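Local atomic coordinates of peptidase S8 and S53, subtilisin, kexin, sedolisin (Mycobacterium smegmatis, PDB entry 4KG7), a protein that probably cleaves peptide bonds as a subtilisin-like serine endopeptidase, the mycosin MycP3 of the mycobacterial ESX-3 (type VII) secretion system. Residues A[100-105]-A[137-142]; A[89-94]-A[131-136]; A[31-36]-A[304-309]; A[109-114]-A[288-293]. All blocks are in the same frame, centred on the assembly; numbering follows the deposited sequence.

Interaction 1 (A[100-105]-A[137-142])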
loop_
_atom_site.group_PDB
_atom_site.type_symbol
_atom_site.label_atom_id
_atom_site.label_comp_id
_atom_site.label_asym_id
_atom_site.label_seq_id
_atom_site.Cartn_x
_atom_site.Cartn_y
_atom_site.Cartn_z
ATOM N N ASP A 100 -2.612 15.818 -5.162
ATOM C CA ASP A 100 -3.181 14.548 -5.556
ATOM C C ASP A 100 -4.258 14.772 -6.622
ATOM O O ASP A 100 -5.359 15.217 -6.307
ATOM C CB ASP A 100 -3.777 13.889 -4.314
ATOM C CG ASP A 100 -4.359 12.515 -4.590
ATOM O OD1 ASP A 100 -4.205 12.011 -5.731
ATOM O OD2 ASP A 100 -5.004 11.964 -3.674
ATOM N N CYS A 101 -3.929 14.416 -7.852
ATOM C CA CYS A 101 -4.823 14.586 -9.003
ATOM C C CYS A 101 -5.757 13.381 -9.172
ATOM O O CYS A 101 -6.620 13.374 -10.045
ATOM C CB CYS A 101 -3.934 14.794 -10.246
ATOM S SG CYS A 101 -4.687 15.151 -11.862
ATOM N N ASP A 102 -5.620 12.371 -8.306
ATOM C CA ASP A 102 -6.317 11.085 -8.471
ATOM C C ASP A 102 -7.263 10.758 -7.326
ATOM O O ASP A 102 -8.288 10.123 -7.519
ATOM C CB ASP A 102 -5.295 9.956 -8.546
ATOM C CG ASP A 102 -4.478 10.012 -9.798
ATOM O OD1 ASP A 102 -4.911 9.410 -10.800
ATOM O OD2 ASP A 102 -3.420 10.675 -9.807
ATOM N N GLY A 103 -6.904 11.156 -6.126
ATOM C CA GLY A 103 -7.706 10.889 -4.938
ATOM C C GLY A 103 -7.164 9.733 -4.112
ATOM O O GLY A 103 -7.531 9.550 -2.937
ATOM N N HIS A 104 -6.329 8.917 -4.738
ATOM C CA HIS A 104 -5.959 7.628 -4.172
ATOM C C HIS A 104 -5.006 7.763 -2.996
ATOM O O HIS A 104 -5.235 7.234 -1.890
ATOM C CB HIS A 104 -5.353 6.783 -5.280
ATOM C CG HIS A 104 -5.147 5.361 -4.902
ATOM N ND1 HIS A 104 -3.970 4.898 -4.366
ATOM C CD2 HIS A 104 -5.975 4.296 -4.975
ATOM C CE1 HIS A 104 -4.094 3.615 -4.091
ATOM N NE2 HIS A 104 -5.304 3.228 -4.438
ATOM N N GLY A 105 -3.941 8.531 -3.214
ATOM C CA GLY A 105 -2.971 8.799 -2.159
ATOM C C GLY A 105 -3.613 9.423 -0.928
ATOM O O GLY A 105 -3.267 9.115 0.216
ATOM N N SER A 137 0.841 8.347 -11.360
ATOM C CA SER A 137 -0.530 8.814 -11.593
ATOM C C SER A 137 -0.937 8.352 -12.967
ATOM O O SER A 137 -0.235 8.645 -13.926
ATOM C CB SER A 137 -0.634 10.329 -11.546
ATOM O OG SER A 137 -1.929 10.718 -12.073
ATOM N N PRO A 138 -2.075 7.649 -13.071
ATOM C CA PRO A 138 -2.590 7.303 -14.404
ATOM C C PRO A 138 -3.154 8.465 -15.178
ATOM O O PRO A 138 -3.548 8.278 -16.355
ATOM C CB PRO A 138 -3.703 6.307 -14.108
ATOM C CG PRO A 138 -4.102 6.540 -12.730
ATOM C CD PRO A 138 -2.927 7.128 -11.990
ATOM N N ARG A 139 -3.215 9.649 -14.561
ATOM C CA ARG A 139 -3.673 10.843 -15.267
ATOM C C ARG A 139 -2.569 11.442 -16.150
ATOM O O ARG A 139 -2.813 12.407 -16.864
ATOM C CB ARG A 139 -4.148 11.915 -14.285
ATOM C CG ARG A 139 -5.295 11.497 -13.379
ATOM C CD ARG A 139 -6.568 11.279 -14.156
ATOM N NE ARG A 139 -7.614 10.714 -13.321
ATOM C CZ ARG A 139 -7.629 9.441 -12.933
ATOM N NH1 ARG A 139 -6.671 8.599 -13.312
ATOM N NH2 ARG A 139 -8.617 8.990 -12.175
ATOM N N PHE A 140 -1.354 10.894 -16.058
ATOM C CA PHE A 140 -0.195 11.423 -16.783
ATOM C C PHE A 140 0.443 10.353 -17.649
ATOM O O PHE A 140 0.343 9.154 -17.383
ATOM C CB PHE A 140 0.855 11.960 -15.808
ATOM C CG PHE A 140 0.434 13.204 -15.107
ATOM C CD1 PHE A 140 -0.502 13.151 -14.091
ATOM C CD2 PHE A 140 0.969 14.439 -15.464
ATOM C CE1 PHE A 140 -0.913 14.296 -13.441
ATOM C CE2 PHE A 140 0.568 15.587 -14.789
ATOM C CZ PHE A 140 -0.387 15.517 -13.797
ATOM N N ALA A 141 1.081 10.819 -18.707
ATOM C CA ALA A 141 1.843 9.969 -19.603
ATOM C C ALA A 141 3.034 10.768 -20.109
ATOM O O ALA A 141 3.052 11.987 -20.000
ATOM C CB ALA A 141 0.973 9.540 -20.765
ATOM N N PRO A 142 4.028 10.084 -20.686
ATOM C CA PRO A 142 5.133 10.803 -21.307
ATOM C C PRO A 142 4.671 11.826 -22.340
ATOM O O PRO A 142 3.745 11.568 -23.122
ATOM C CB PRO A 142 5.924 9.688 -21.980
ATOM C CG PRO A 142 5.671 8.497 -21.147
ATOM C CD PRO A 142 4.237 8.621 -20.727
#
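Asp102 OD2 takes a short hydrogen bond from Ser137 OG (2.7 Å) on its syn lone pair, the side facing the other carboxylate oxygen. The serine hydroxyl works in both directions: OG also accepts from Arg139 N at 3.0 Å, an ST turn inside the type I turn from Ser137 to Phe140. With OG anti to its own backbone N (chi1 167°), it lies between that turn and the aspartate. The second oxygen, Asp102 OD1, sits over one face of the Arg139 guanidinium, 3.2 Å from NH1. Here only the charges attract, because OD1 is well out of the guanidinium plane and no N-H points at it; the two flat groups are turned 72° apart. Pro138 CD packs against Asp102 OD1 at 3.2 Å. Beside this polar cluster, Cys101 SG approaches the Phe140 ring obliquely, 4.2 Å from CE1, while its disulfide partner Cys32 ties the loop to the N-terminal part of the chain. Behind Asp102, Asp100 OD1 accepts from Asp102 N (3.0 Å) and Gly103 N (2.9 Å), both from the same face of its carboxylate. Gly103 occupies the N-cap position, just before the helix that begins at His104, predicted to be the charge-relay histidine. Across this contact, the buried Asp102 carboxylate gains one directional bond and one purely electrostatic neighbour, which would probably both help to keep it ionised.

Interaction 2 (A[89-94]-A[131-136]); sequences GDYIES and ISIRQN
Two neighbouring parallel strands of the beta-alpha-beta unit 85-90, 104-113, 129-134 meet here, with Asp90 paired to Arg134. Gly89 O receives Arg134 N, and Tyr91 N gives a bond of 2.8 Å to Arg134 O, nearly in line with that carbonyl. Both paired side chains leave the same face of the sheet and run side by side. A bend at chi3 (70°) sets NE beside the aspartate, and the guanidinium grips it side-on: Arg134 NE bonds Asp90 OD1 at 3.0 Å and NH2 bonds OD2 at 2.9 Å. OD1 is met from opposite faces of its carboxylate plane by Arg134 NE and by Ile92 N (2.8 Å), the latter closing an Asx turn; Thr95 holds OD2 as well. Arg134 NH2 also bonds Glu93 OE1 (2.9 Å) on its anti lone pair, and a water links that oxygen to Arg134 NH1. Ile92 CB lies over one face of the guanidinium. Ile133 CG2 touches the edge of the Tyr91 ring at CE1, 3.5 Å away. The result is a salt-bridge network, buried at Asp90 and Arg134 and bordered by partly exposed Glu93 and a water, at the C-terminal ends of two strands in the parallel sheet of the subtilisin fold, 85-90 being an edge strand within this chain.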
loop_
_atom_site.group_PDB
_atom_site.type_symbol
_atom_site.label_atom_id
_atom_site.label_comp_id
_atom_site.label_asym_id
_atom_site.label_seq_id
_atom_site.Cartn_x
_atom_site.Cartn_y
_atom_site.Cartn_z
ATOM N N GLY A 89 8.208 14.794 -2.404
ATOM C CA GLY A 89 8.581 14.968 -3.790
ATOM C C GLY A 89 7.702 14.231 -4.786
ATOM O O GLY A 89 6.673 13.662 -4.434
ATOM N N ASP A 90 8.152 14.243 -6.051
ATOM C CA ASP A 90 7.291 13.917 -7.184
ATOM C C ASP A 90 8.136 13.240 -8.277
ATOM O O ASP A 90 9.223 13.717 -8.631
ATOM C CB ASP A 90 6.679 15.240 -7.676
ATOM C CG ASP A 90 5.534 15.073 -8.666
ATOM O OD1 ASP A 90 5.215 13.954 -9.089
ATOM O OD2 ASP A 90 4.952 16.118 -9.050
ATOM N N TYR A 91 7.608 12.145 -8.815
ATOM C CA TYR A 91 8.227 11.384 -9.910
ATOM C C TYR A 91 7.408 11.548 -11.199
ATOM O O TYR A 91 7.723 10.905 -12.189
ATOM C CB TYR A 91 8.339 9.889 -9.545
ATOM C CG TYR A 91 9.421 9.696 -8.521
ATOM C CD1 TYR A 91 9.171 9.935 -7.163
ATOM C CD2 TYR A 91 10.698 9.366 -8.898
ATOM C CE1 TYR A 91 10.181 9.798 -6.213
ATOM C CE2 TYR A 91 11.708 9.230 -7.962
ATOM C CZ TYR A 91 11.441 9.446 -6.621
ATOM O OH TYR A 91 12.447 9.343 -5.678
ATOM N N ILE A 92 6.417 12.445 -11.184
ATOM C CA ILE A 92 5.517 12.681 -12.340
ATOM C C ILE A 92 5.730 14.100 -12.870
ATOM O O ILE A 92 6.192 14.278 -13.996
ATOM C CB ILE A 92 4.045 12.426 -11.978
ATOM C CG1 ILE A 92 3.820 10.948 -11.600
ATOM C CG2 ILE A 92 3.158 12.785 -13.148
ATOM C CD1 ILE A 92 3.956 9.944 -12.725
ATOM N N GLU A 93 5.434 15.090 -12.034
ATOM C CA GLU A 93 5.778 16.477 -12.304
ATOM C C GLU A 93 6.897 16.887 -11.344
ATOM O O GLU A 93 7.671 16.034 -10.898
ATOM C CB GLU A 93 4.546 17.380 -12.171
ATOM C CG GLU A 93 3.365 16.995 -13.059
ATOM C CD GLU A 93 2.193 17.932 -12.896
ATOM O OE1 GLU A 93 1.610 17.980 -11.793
ATOM O OE2 GLU A 93 1.835 18.629 -13.883
ATOM N N SER A 94 6.955 18.174 -10.994
ATOM C CA SER A 94 8.003 18.696 -10.110
ATOM C C SER A 94 7.405 19.305 -8.851
ATOM O O SER A 94 7.981 20.237 -8.248
ATOM C CB SER A 94 8.866 19.727 -10.853
ATOM O OG SER A 94 8.083 20.786 -11.374
ATOM N N ILE A 131 4.881 11.173 5.216
ATOM C CA ILE A 131 5.625 11.791 4.099
ATOM C C ILE A 131 4.955 11.325 2.816
ATOM O O ILE A 131 4.798 10.100 2.596
ATOM C CB ILE A 131 7.098 11.353 4.071
ATOM C CG1 ILE A 131 7.816 11.785 5.339
ATOM C CG2 ILE A 131 7.799 11.948 2.857
ATOM C CD1 ILE A 131 9.119 11.051 5.543
ATOM N N SER A 132 4.548 12.275 1.973
ATOM C CA SER A 132 3.942 11.942 0.681
ATOM C C SER A 132 4.938 12.058 -0.467
ATOM O O SER A 132 5.476 13.126 -0.714
ATOM C CB SER A 132 2.807 12.890 0.364
ATOM O OG SER A 132 2.288 12.565 -0.897
ATOM N N ILE A 133 5.141 10.949 -1.171
ATOM C CA ILE A 133 5.986 10.901 -2.373
ATOM C C ILE A 133 5.060 10.510 -3.519
ATOM O O ILE A 133 4.488 9.406 -3.523
ATOM C CB ILE A 133 7.105 9.845 -2.243
ATOM C CG1 ILE A 133 8.035 10.206 -1.082
ATOM C CG2 ILE A 133 7.910 9.741 -3.530
ATOM C CD1 ILE A 133 9.004 9.088 -0.736
ATOM N N ARG A 134 4.863 11.400 -4.474
ATOM C CA ARG A 134 4.034 11.043 -5.610
ATOM C C ARG A 134 4.889 10.258 -6.598
ATOM O O ARG A 134 5.731 10.796 -7.289
ATOM C CB ARG A 134 3.368 12.239 -6.332
ATOM C CG ARG A 134 2.536 11.746 -7.524
ATOM C CD ARG A 134 1.554 12.747 -8.075
ATOM N NE ARG A 134 2.199 13.860 -8.753
ATOM C CZ ARG A 134 1.540 14.801 -9.409
ATOM N NH1 ARG A 134 0.223 14.730 -9.537
ATOM N NH2 ARG A 134 2.212 15.801 -9.976
ATOM N N GLN A 135 4.650 8.960 -6.651
ATOM C CA GLN A 135 5.416 8.052 -7.497
ATOM C C GLN A 135 4.725 7.712 -8.791
ATOM O O GLN A 135 5.391 7.313 -9.761
ATOM C CB GLN A 135 5.780 6.785 -6.686
ATOM C CG GLN A 135 6.577 5.726 -7.428
ATOM C CD GLN A 135 5.705 4.703 -8.146
ATOM O OE1 GLN A 135 4.530 4.491 -7.791
ATOM N NE2 GLN A 135 6.249 4.081 -9.188
ATOM N N ASN A 136 3.408 7.857 -8.833
ATOM C CA ASN A 136 2.688 7.583 -10.074
ATOM C C ASN A 136 1.355 8.240 -10.148
ATOM O O ASN A 136 0.811 8.692 -9.143
ATOM C CB ASN A 136 2.549 6.084 -10.327
ATOM C CG ASN A 136 2.611 5.728 -11.839
ATOM O OD1 ASN A 136 2.492 6.579 -12.793
ATOM N ND2 ASN A 136 2.818 4.427 -12.074
HETATM O O HOH W 1 -0.900 16.998 -10.850
#

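Interaction 3 (A[31-36]-A[304-309]); sequences ECITTS and ALPSER
Ile33 CG2 touches Leu305 CD2 at 3.6 Å, the two side chains crossing at about a right angle. Ile33 CG2 also reaches Pro306 CD at 4.0 Å, where isoleucine and proline slide past each other in opposite directions. From the next residue but one, Thr35 CG2 comes to the same leucine methyl, Leu305 CD2, at 3.8 Å, so two branches from the loop pack on one leucine tip. The threonine torsion (chi1 52°) puts OG1 between the backbone N and the carbonyl carbon, and that hydroxyl is engaged by Ser302. Just beyond the apolar patch the backbones meet: Ser36 N bonds Ala304 O at 2.9 Å with an angle of 166° at the hydrogen, and Thr35 CA makes a CA-H...O contact of 3.3 Å to that carbonyl oxygen. Ser36 and Ala304 form a single antiparallel bridge, a hydrogen-bonded pair, which brings the end of the loop, Thr35 and Ser36, against strand 301-306. Asn295 holds the loop further, its ND2 bonding Ile33 O and its OD1 bonding Thr35 N, and the Cys32–Cys101 disulfide fixes the start of the segment. The Leu305 side chain lies about 6 Å from that of His104, the predicted charge-relay histidine. The backbone pairing at Ser36 sets the direction of the join, while the Ile33, Thr35 and Leu305 methyls add packing without direction; Asn295 and the disulfide hold the loop from outside.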
loop_
_atom_site.group_PDB
_atom_site.type_symbol
_atom_site.label_atom_id
_atom_site.label_comp_id
_atom_site.label_asym_id
_atom_site.label_seq_id
_atom_site.Cartn_x
_atom_site.Cartn_y
_atom_site.Cartn_z
ATOM N N GLU A 31 -8.315 14.680 -17.008
ATOM C CA GLU A 31 -8.708 15.620 -15.968
ATOM C C GLU A 31 -8.497 15.004 -14.587
ATOM O O GLU A 31 -8.762 13.834 -14.388
ATOM C CB GLU A 31 -10.190 15.975 -16.150
ATOM C CG GLU A 31 -10.733 17.031 -15.205
ATOM C CD GLU A 31 -12.203 17.361 -15.458
ATOM O OE1 GLU A 31 -12.817 16.780 -16.380
ATOM O OE2 GLU A 31 -12.753 18.213 -14.721
ATOM N N CYS A 32 -8.064 15.813 -13.633
ATOM C CA CYS A 32 -7.986 15.344 -12.254
ATOM C C CYS A 32 -9.357 14.932 -11.703
ATOM O O CYS A 32 -10.406 15.419 -12.120
ATOM C CB CYS A 32 -7.415 16.412 -11.344
ATOM S SG CYS A 32 -5.717 16.903 -11.710
ATOM N N ILE A 33 -9.297 14.050 -10.720
ATOM C CA ILE A 33 -10.433 13.402 -10.071
ATOM C C ILE A 33 -10.347 13.726 -8.581
ATOM O O ILE A 33 -9.253 13.818 -8.011
ATOM C CB ILE A 33 -10.292 11.854 -10.271
ATOM C CG1 ILE A 33 -10.464 11.534 -11.752
ATOM C CG2 ILE A 33 -11.276 11.042 -9.450
ATOM C CD1 ILE A 33 -11.652 12.208 -12.341
ATOM N N THR A 34 -11.499 13.885 -7.952
ATOM C CA THR A 34 -11.622 13.884 -6.520
ATOM C C THR A 34 -12.598 12.805 -6.077
ATOM O O THR A 34 -13.545 12.477 -6.813
ATOM C CB THR A 34 -12.081 15.235 -5.973
ATOM O OG1 THR A 34 -13.351 15.597 -6.542
ATOM C CG2 THR A 34 -11.048 16.320 -6.308
ATOM N N THR A 35 -12.373 12.275 -4.879
ATOM C CA THR A 35 -13.306 11.329 -4.261
ATOM C C THR A 35 -14.517 12.055 -3.674
ATOM O O THR A 35 -14.412 13.207 -3.257
ATOM C CB THR A 35 -12.598 10.514 -3.163
ATOM O OG1 THR A 35 -11.934 11.401 -2.245
ATOM C CG2 THR A 35 -11.574 9.614 -3.757
ATOM N N SER A 36 -15.653 11.379 -3.653
ATOM C CA SER A 36 -16.941 11.992 -3.361
ATOM C C SER A 36 -17.720 11.115 -2.381
ATOM O O SER A 36 -17.322 10.003 -2.067
ATOM C CB SER A 36 -17.794 12.147 -4.670
ATOM O OG SER A 36 -17.101 12.905 -5.660
ATOM N N ALA A 304 -16.321 7.267 -2.361
ATOM C CA ALA A 304 -16.653 6.887 -3.735
ATOM C C ALA A 304 -15.765 7.559 -4.752
ATOM O O ALA A 304 -15.203 8.615 -4.492
ATOM C CB ALA A 304 -18.108 7.198 -4.059
ATOM N N LEU A 305 -15.716 6.938 -5.926
ATOM C CA LEU A 305 -15.078 7.465 -7.130
ATOM C C LEU A 305 -15.959 7.243 -8.321
ATOM O O LEU A 305 -16.740 6.317 -8.325
ATOM C CB LEU A 305 -13.830 6.672 -7.446
ATOM C CG LEU A 305 -12.620 7.059 -6.678
ATOM C CD1 LEU A 305 -11.615 5.913 -6.742
ATOM C CD2 LEU A 305 -12.063 8.328 -7.289
ATOM N N PRO A 306 -15.752 8.025 -9.387
ATOM C CA PRO A 306 -16.480 7.818 -10.623
ATOM C C PRO A 306 -16.018 6.576 -11.390
ATOM O O PRO A 306 -14.823 6.300 -11.449
ATOM C CB PRO A 306 -16.215 9.112 -11.419
ATOM C CG PRO A 306 -15.066 9.784 -10.768
ATOM C CD PRO A 306 -14.797 9.150 -9.446
ATOM N N SER A 307 -16.965 5.804 -11.911
ATOM C CA SER A 307 -16.645 4.671 -12.776
ATOM C C SER A 307 -17.149 5.033 -14.162
ATOM O O SER A 307 -17.086 6.208 -14.554
ATOM C CB SER A 307 -17.283 3.388 -12.248
ATOM O OG SER A 307 -18.686 3.385 -12.455
ATOM N N GLU A 308 -17.667 4.040 -14.882
ATOM C CA GLU A 308 -18.193 4.250 -16.223
ATOM C C GLU A 308 -19.329 5.256 -16.212
ATOM O O GLU A 308 -20.192 5.249 -15.315
ATOM C CB GLU A 308 -18.682 2.931 -16.850
ATOM C CG GLU A 308 -17.662 1.784 -16.815
ATOM C CD GLU A 308 -16.357 2.093 -17.549
ATOM O OE1 GLU A 308 -16.306 3.078 -18.321
ATOM O OE2 GLU A 308 -15.374 1.331 -17.367
ATOM N N ARG A 309 -19.304 6.126 -17.216
ATOM C CA ARG A 309 -20.308 7.157 -17.404
ATOM C C ARG A 309 -20.572 7.884 -16.104
ATOM O O ARG A 309 -21.709 8.202 -15.786
ATOM C CB ARG A 309 -21.588 6.557 -17.984
ATOM C CG ARG A 309 -21.425 6.074 -19.419
ATOM C CD ARG A 309 -22.766 5.715 -20.036
ATOM N NE ARG A 309 -23.371 4.595 -19.322
ATOM C CZ ARG A 309 -23.063 3.311 -19.512
ATOM N NH1 ARG A 309 -22.151 2.951 -20.417
ATOM N NH2 ARG A 309 -23.677 2.377 -18.792
#

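Interaction 4 (A[109-114]-A[288-293])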
loop_
_atom_site.group_PDB
_atom_site.type_symbol
_atom_site.label_atom_id
_atom_site.label_comp_id
_atom_site.label_asym_id
_atom_site.label_seq_id
_atom_site.Cartn_x
_atom_site.Cartn_y
_atom_site.Cartn_z
ATOM N N ALA A 109 -3.573 7.848 2.688
ATOM C CA ALA A 109 -3.014 8.627 3.792
ATOM C C ALA A 109 -4.037 8.762 4.927
ATOM O O ALA A 109 -3.715 8.661 6.115
ATOM C CB ALA A 109 -2.581 9.997 3.277
ATOM N N GLY A 110 -5.294 9.007 4.569
ATOM C CA GLY A 110 -6.327 9.160 5.563
ATOM C C GLY A 110 -6.518 7.931 6.425
ATOM O O GLY A 110 -6.683 8.014 7.646
ATOM N N LEU A 111 -6.482 6.752 5.807
ATOM C CA LEU A 111 -6.639 5.523 6.571
ATOM C C LEU A 111 -5.488 5.327 7.545
ATOM O O LEU A 111 -5.671 4.793 8.633
ATOM C CB LEU A 111 -6.770 4.307 5.658
ATOM C CG LEU A 111 -8.069 4.210 4.866
ATOM C CD1 LEU A 111 -7.969 2.975 3.977
ATOM C CD2 LEU A 111 -9.282 4.130 5.762
ATOM N N ILE A 112 -4.279 5.710 7.119
ATOM C CA ILE A 112 -3.068 5.515 7.906
ATOM C C ILE A 112 -3.047 6.453 9.109
ATOM O O ILE A 112 -2.835 6.011 10.214
ATOM C CB ILE A 112 -1.791 5.686 7.065
ATOM C CG1 ILE A 112 -1.767 4.615 5.976
ATOM C CG2 ILE A 112 -0.544 5.617 7.972
ATOM C CD1 ILE A 112 -0.670 4.801 4.951
ATOM N N ALA A 113 -3.264 7.747 8.881
ATOM C CA ALA A 113 -3.028 8.738 9.937
ATOM C C ALA A 113 -3.918 9.961 9.791
ATOM O O ALA A 113 -3.604 11.028 10.330
ATOM C CB ALA A 113 -1.577 9.153 9.927
ATOM N N GLY A 114 -5.089 9.805 9.178
ATOM C CA GLY A 114 -6.097 10.864 9.225
ATOM C C GLY A 114 -6.533 11.180 10.662
ATOM O O GLY A 114 -6.470 10.333 11.541
ATOM N N GLU A 288 -13.041 -3.202 1.573
ATOM C CA GLU A 288 -14.354 -2.964 0.948
ATOM C C GLU A 288 -15.088 -1.813 1.616
ATOM O O GLU A 288 -15.020 -1.636 2.816
ATOM C CB GLU A 288 -15.217 -4.223 0.998
ATOM C CG GLU A 288 -14.602 -5.399 0.288
ATOM C CD GLU A 288 -15.457 -6.632 0.301
ATOM O OE1 GLU A 288 -16.713 -6.550 0.493
ATOM O OE2 GLU A 288 -14.859 -7.725 0.123
ATOM N N ASN A 289 -15.857 -1.058 0.828
ATOM C CA ASN A 289 -16.696 0.042 1.359
ATOM C C ASN A 289 -15.882 1.010 2.211
ATOM O O ASN A 289 -16.302 1.430 3.298
ATOM C CB ASN A 289 -17.866 -0.501 2.161
ATOM C CG ASN A 289 -18.713 -1.472 1.358
ATOM O OD1 ASN A 289 -19.233 -1.107 0.313
ATOM N ND2 ASN A 289 -18.753 -2.742 1.788
ATOM N N ILE A 290 -14.736 1.393 1.679
ATOM C CA ILE A 290 -13.811 2.217 2.418
ATOM C C ILE A 290 -14.335 3.654 2.530
ATOM O O ILE A 290 -14.891 4.190 1.561
ATOM C CB ILE A 290 -12.433 2.161 1.716
ATOM C CG1 ILE A 290 -11.851 0.725 1.747
ATOM C CG2 ILE A 290 -11.521 3.251 2.228
ATOM C CD1 ILE A 290 -11.493 0.220 3.105
ATOM N N VAL A 291 -14.164 4.254 3.711
ATOM C CA VAL A 291 -14.409 5.678 3.961
ATOM C C VAL A 291 -13.099 6.289 4.426
ATOM O O VAL A 291 -12.448 5.769 5.331
ATOM C CB VAL A 291 -15.455 5.881 5.066
ATOM C CG1 VAL A 291 -15.609 7.358 5.380
ATOM C CG2 VAL A 291 -16.781 5.233 4.653
ATOM N N SER A 292 -12.701 7.380 3.779
ATOM C CA SER A 292 -11.490 8.063 4.179
ATOM C C SER A 292 -11.570 9.548 3.833
ATOM O O SER A 292 -12.652 10.121 3.739
ATOM C CB SER A 292 -10.300 7.357 3.529
ATOM O OG SER A 292 -9.078 7.860 4.028
ATOM N N VAL A 293 -10.431 10.185 3.710
ATOM C CA VAL A 293 -10.359 11.625 3.502
ATOM C C VAL A 293 -10.349 11.952 2.007
ATOM O O VAL A 293 -9.746 11.240 1.192
ATOM C CB VAL A 293 -9.076 12.144 4.198
ATOM C CG1 VAL A 293 -8.840 13.608 3.941
ATOM C CG2 VAL A 293 -9.094 11.811 5.703
#
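Gly110 CA and Ser292 OG stand 3.4 Å apart, the helix 104-113 meeting strand 292-293 at a residue with no side chain. Close approach at the glycine comes first: Gly110 CA is 5.2 Å from Val293 CA, and the valine CG2 methyl lies 3.8 Å from Gly110 CA. Such an approach depends on glycine, because a beta carbon there would clash with Ser292 OG and with Val293 CG2.

Van der Waals contacts of Leu111 form the second group. Leu111 CD1 meets Ile290 CG2 at 4.0 Å, the two side chains crossing at about a right angle, and Leu111 CD2 rests 3.6 Å from Val291 O. The leucine CG is anti to the carbonyl carbon (chi1 -70°), beside the backbone N, which brings it to 3.9 Å from Ser292 OG. Tyr320 of helix 318-335 touches both Leu111 and Ile290, adding a third element to the patch.

The polar part centres on the serine hydroxyl. With OG anti to its backbone N (chi1 -172°), Ser292 faces the helix and bonds Ser107 O, one turn before Leu111. Ser292 OG also comes within 3.3 Å of Leu111 N, but the angle is poor and this is no hydrogen bond. Ser292 also pairs through its backbone with Ser302 of the neighbouring strand. Helix and small antiparallel sheet are therefore held mainly by close packing at Gly110 and Leu111, with the buried serine hydroxyl satisfied by a helix carbonyl rather than by an atom of segment 109-114.

Interactions 1 and 2 share a border: the Phe140 ring of interaction 1 packs on Ile92 of interaction 2, Phe140 CG to Ile92 CG2 3.4 Å, and their centres lie 10 Å apart. Interaction 3 is tied to interaction 1 covalently by the Cys101–Cys32 disulfide, SG to SG 2.0 Å, and Arg139 also packs on Ile33. Interactions 1 and 4 take opposite ends of helix 104-113, with centres 18 Å apart, while 3 and 4 reach adjacent strands of one small antiparallel sheet. Interaction 1 itself contains His104 of the predicted triad; Asp73 and Ser319 lie near: the side chain of Asp102 is about 7 Å from that of Asp73, and that of Ile290 about 7 Å from that of Ser319.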